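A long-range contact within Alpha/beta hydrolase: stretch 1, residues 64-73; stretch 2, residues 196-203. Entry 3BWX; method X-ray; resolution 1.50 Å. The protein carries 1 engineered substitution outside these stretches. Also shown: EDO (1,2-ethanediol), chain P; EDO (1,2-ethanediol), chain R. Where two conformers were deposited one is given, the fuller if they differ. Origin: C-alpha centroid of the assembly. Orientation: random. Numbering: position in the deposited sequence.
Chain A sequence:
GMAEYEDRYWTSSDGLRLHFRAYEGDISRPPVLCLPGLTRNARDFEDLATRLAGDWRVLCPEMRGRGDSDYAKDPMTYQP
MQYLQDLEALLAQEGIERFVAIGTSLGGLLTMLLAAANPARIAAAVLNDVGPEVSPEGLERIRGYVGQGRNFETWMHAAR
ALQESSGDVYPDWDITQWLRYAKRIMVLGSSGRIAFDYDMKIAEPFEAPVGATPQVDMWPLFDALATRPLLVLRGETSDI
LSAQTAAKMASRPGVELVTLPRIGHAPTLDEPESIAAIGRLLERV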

# COMPACT_ATOMS: atom_id res chain seq x y z
N ARG A 64 2.68 -0.37 -12.04
CA ARG A 64 3.55 -0.93 -13.06
C ARG A 64 4.76 -1.51 -12.34
O ARG A 64 5.28 -0.92 -11.37
CB ARG A 64 4.02 0.14 -14.07
CG ARG A 64 4.70 1.35 -13.44
CD ARG A 64 5.20 2.39 -14.44
NE ARG A 64 4.07 2.99 -15.12
CZ ARG A 64 4.07 3.48 -16.34
NH1 ARG A 64 5.14 3.42 -17.09
NH2 ARG A 64 2.95 4.01 -16.82
N GLY A 65 5.18 -2.68 -12.79
CA GLY A 65 6.35 -3.38 -12.26
C GLY A 65 6.08 -4.22 -11.03
O GLY A 65 7.03 -4.78 -10.46
N ARG A 66 4.83 -4.29 -10.57
CA ARG A 66 4.50 -5.09 -9.40
C ARG A 66 3.43 -6.10 -9.74
O ARG A 66 2.49 -5.81 -10.47
CB ARG A 66 3.98 -4.24 -8.23
CG ARG A 66 5.02 -3.36 -7.56
CD ARG A 66 5.35 -2.09 -8.32
NE ARG A 66 6.12 -1.18 -7.49
CZ ARG A 66 6.79 -0.15 -7.96
NH1 ARG A 66 6.78 0.15 -9.24
NH2 ARG A 66 7.48 0.58 -7.12
N GLY A 67 3.58 -7.30 -9.18
CA GLY A 67 2.54 -8.32 -9.33
C GLY A 67 2.32 -8.65 -10.77
O GLY A 67 3.28 -8.89 -11.52
N ASP A 68 1.06 -8.67 -11.19
CA ASP A 68 0.70 -9.04 -12.57
C ASP A 68 0.62 -7.84 -13.49
O ASP A 68 0.31 -7.97 -14.65
CB ASP A 68 -0.66 -9.75 -12.61
CG ASP A 68 -0.61 -11.18 -12.11
OD1 ASP A 68 0.48 -11.60 -11.63
OD2 ASP A 68 -1.67 -11.87 -12.18
N SER A 69 0.90 -6.64 -12.97
CA SER A 69 0.98 -5.48 -13.86
C SER A 69 2.21 -5.55 -14.76
O SER A 69 3.24 -6.08 -14.39
CB SER A 69 0.97 -4.18 -13.05
OG SER A 69 -0.33 -3.84 -12.58
N ASP A 70 2.07 -5.02 -15.96
CA ASP A 70 3.15 -5.03 -16.88
C ASP A 70 4.34 -4.33 -16.31
O ASP A 70 4.19 -3.37 -15.52
CB ASP A 70 2.81 -4.34 -18.22
CG ASP A 70 2.02 -5.20 -19.20
OD1 ASP A 70 1.75 -6.40 -18.94
OD2 ASP A 70 1.64 -4.64 -20.24
N TYR A 71 5.52 -4.81 -16.71
CA TYR A 71 6.80 -4.15 -16.44
C TYR A 71 7.07 -3.07 -17.48
O TYR A 71 6.64 -3.21 -18.64
CB TYR A 71 7.94 -5.18 -16.43
CG TYR A 71 7.98 -6.16 -15.24
CD1 TYR A 71 6.91 -6.27 -14.35
CD2 TYR A 71 9.10 -6.96 -15.02
CE1 TYR A 71 6.97 -7.16 -13.27
CE2 TYR A 71 9.16 -7.85 -13.97
CZ TYR A 71 8.09 -7.94 -13.10
OH TYR A 71 8.15 -8.81 -12.07
N ALA A 72 7.73 -1.99 -17.08
CA ALA A 72 8.02 -0.89 -17.98
C ALA A 72 9.23 -1.15 -18.81
O ALA A 72 10.23 -1.61 -18.30
CB ALA A 72 8.24 0.37 -17.20
N LYS A 73 9.14 -0.83 -20.11
CA LYS A 73 10.32 -0.86 -20.97
C LYS A 73 11.35 0.17 -20.53
O LYS A 73 12.54 -0.06 -20.65
CB LYS A 73 9.94 -0.64 -22.44
CG LYS A 73 9.24 -1.83 -23.07
CD LYS A 73 8.76 -1.50 -24.52
N PHE A 196 11.06 -11.98 -4.89
CA PHE A 196 10.16 -10.86 -4.65
C PHE A 196 9.40 -10.54 -5.95
O PHE A 196 9.94 -10.61 -7.07
CB PHE A 196 10.90 -9.65 -4.09
CG PHE A 196 11.44 -9.90 -2.73
CD1 PHE A 196 10.61 -9.83 -1.58
CD2 PHE A 196 12.77 -10.36 -2.58
CE1 PHE A 196 11.12 -10.13 -0.32
CE2 PHE A 196 13.27 -10.66 -1.34
CZ PHE A 196 12.44 -10.55 -0.19
N ASP A 197 8.11 -10.24 -5.78
CA ASP A 197 7.18 -10.17 -6.93
C ASP A 197 7.12 -8.76 -7.53
O ASP A 197 6.08 -8.12 -7.56
CB ASP A 197 5.80 -10.64 -6.46
CG ASP A 197 4.87 -11.01 -7.60
OD1 ASP A 197 5.22 -10.94 -8.80
OD2 ASP A 197 3.72 -11.41 -7.29
N TYR A 198 8.27 -8.31 -8.02
CA TYR A 198 8.31 -7.01 -8.67
C TYR A 198 9.50 -6.98 -9.61
O TYR A 198 10.43 -7.79 -9.46
CB TYR A 198 8.34 -5.81 -7.67
CG TYR A 198 9.51 -5.76 -6.75
CD1 TYR A 198 10.69 -5.13 -7.14
CD2 TYR A 198 9.46 -6.28 -5.47
CE1 TYR A 198 11.79 -5.08 -6.28
CE2 TYR A 198 10.56 -6.23 -4.64
CZ TYR A 198 11.71 -5.62 -5.04
OH TYR A 198 12.82 -5.54 -4.21
N ASP A 199 9.48 -6.05 -10.56
CA ASP A 199 10.63 -5.81 -11.45
C ASP A 199 11.87 -5.27 -10.67
O ASP A 199 11.82 -4.20 -10.09
CB ASP A 199 10.22 -4.75 -12.49
CG ASP A 199 11.23 -4.56 -13.62
OD1 ASP A 199 12.34 -5.12 -13.55
OD2 ASP A 199 10.84 -3.86 -14.58
N MSE A 200 12.97 -6.03 -10.64
CA MSE A 200 14.17 -5.59 -9.99
C MSE A 200 14.63 -4.20 -10.44
O MSE A 200 15.17 -3.44 -9.62
CB MSE A 200 15.31 -6.60 -10.20
CG MSE A 200 15.14 -7.90 -9.43
SE MSE A 200 14.88 -7.78 -7.48
CE MSE A 200 12.98 -8.32 -7.38
N LYS A 201 14.34 -3.83 -11.69
CA LYS A 201 14.73 -2.54 -12.22
C LYS A 201 14.10 -1.34 -11.51
O LYS A 201 14.58 -0.22 -11.73
CB LYS A 201 14.49 -2.45 -13.71
CG LYS A 201 15.39 -3.42 -14.46
CD LYS A 201 15.35 -3.26 -15.96
CE LYS A 201 16.38 -4.16 -16.59
NZ LYS A 201 16.18 -4.30 -18.05
N ILE A 202 13.07 -1.58 -10.68
CA ILE A 202 12.57 -0.58 -9.78
C ILE A 202 13.66 -0.00 -8.89
O ILE A 202 13.56 1.13 -8.49
CB ILE A 202 11.35 -1.13 -8.95
CG1 ILE A 202 10.12 -1.32 -9.85
CG2 ILE A 202 11.04 -0.26 -7.74
CD1 ILE A 202 9.03 -2.28 -9.26
N ALA A 203 14.70 -0.78 -8.61
CA ALA A 203 15.81 -0.30 -7.78
C ALA A 203 16.73 0.73 -8.45
O ALA A 203 17.55 1.35 -7.80
CB ALA A 203 16.65 -1.52 -7.32
C1 EDO P . 6.27 1.43 -21.55
O1 EDO P . 6.74 0.07 -21.52
C2 EDO P . 6.73 2.24 -20.35
O2 EDO P . 8.15 2.40 -20.36
C1 EDO R . -2.08 -10.80 -8.42
O1 EDO R . -1.45 -12.03 -8.80
C2 EDO R . -1.29 -10.25 -7.27
O2 EDO R . -0.01 -9.98 -7.80
O HOH W 1 5.94 -9.01 -10.66
O HOH W 2 4.17 -12.16 -10.84
O HOH W 3 1.95 -12.16 -9.02
O HOH W 4 10.52 -10.14 -11.40
O HOH W 5 11.81 -3.07 -16.97
O HOH W 6 13.74 -2.47 -18.93

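A segment without regular secondary structure and a loop running into a short 3-10 turn, at least 127 residues apart in sequence where they touch, meet through a single backbone bridge that is flanked by side-chain packing and extended by ordered water. The bridge pairs Arg66 with Tyr198, whose CA atoms lie 4.3 Å apart. Its two hydrogen bonds come from the neighbouring residues: Asp199 N donates to Gly65 O at 2.8 Å, and Gly67 N donates to Asp197 O at 3.1 Å, both close to linear. Gly65 O also receives a CA-H contact from Tyr198 CA at 3.1 Å, so one carbonyl engages two successive residues of the second segment.

The pairing is a single bridge. Beyond it the first segment turns in a type II' turn from Arg66 to Ser69, closed by a hydrogen bond from Ser69 N to Arg66 O (3.1 Å). Gly67 takes up a positive phi within it, a conformation that favours glycine. Gly65 likewise has a positive phi, and space here is short: an ideal CB would point toward the second segment and come within 3.1 Å of Ile202 CD1.

That methyl group also lies over one face of the Arg66 guanidinium, with Ile202 CD1 3.3 Å from Arg66 NH1. The same nitrogen donates to Arg64 O at 2.8 Å, which ties the arginine back to its own segment while its planar group packs against the isoleucine. Ile202 belongs to a short 3-10 segment, at the start of which Asp199 OD1 accepts a hydrogen bond from Lys201 N at 3.0 Å.

Asp199 covers the other principal side-chain contact. Its CB sits 3.6 Å from the centroid of the Tyr71 ring and only 14° off the ring normal, a CH-pi interaction over the face. The phenol oxygen approaches the backbone without bonding to it directly: Tyr71 OH is 3.4 Å from Asp199 N, but the angle is poor, and that amide is already committed to Gly65 O.

Water instead satisfies the hydroxyl. Tyr71 OH donates to water 1 at 2.6 Å, and this water in turn donates to Gly67 O and to Asp197 OD1, each at 2.8 Å, joining three residues around one site. Water 4 donates to Tyr71 OH at 2.8 Å and to Tyr198 O at 3.0 Å. Further along, water 5 donates to both Ala72 O (2.5 Å) and Asp199 OD2 (2.7 Å), joining two acceptors that could not bond to each other; Ala72 O and Asp199 OD2 lie 4.4 Å apart.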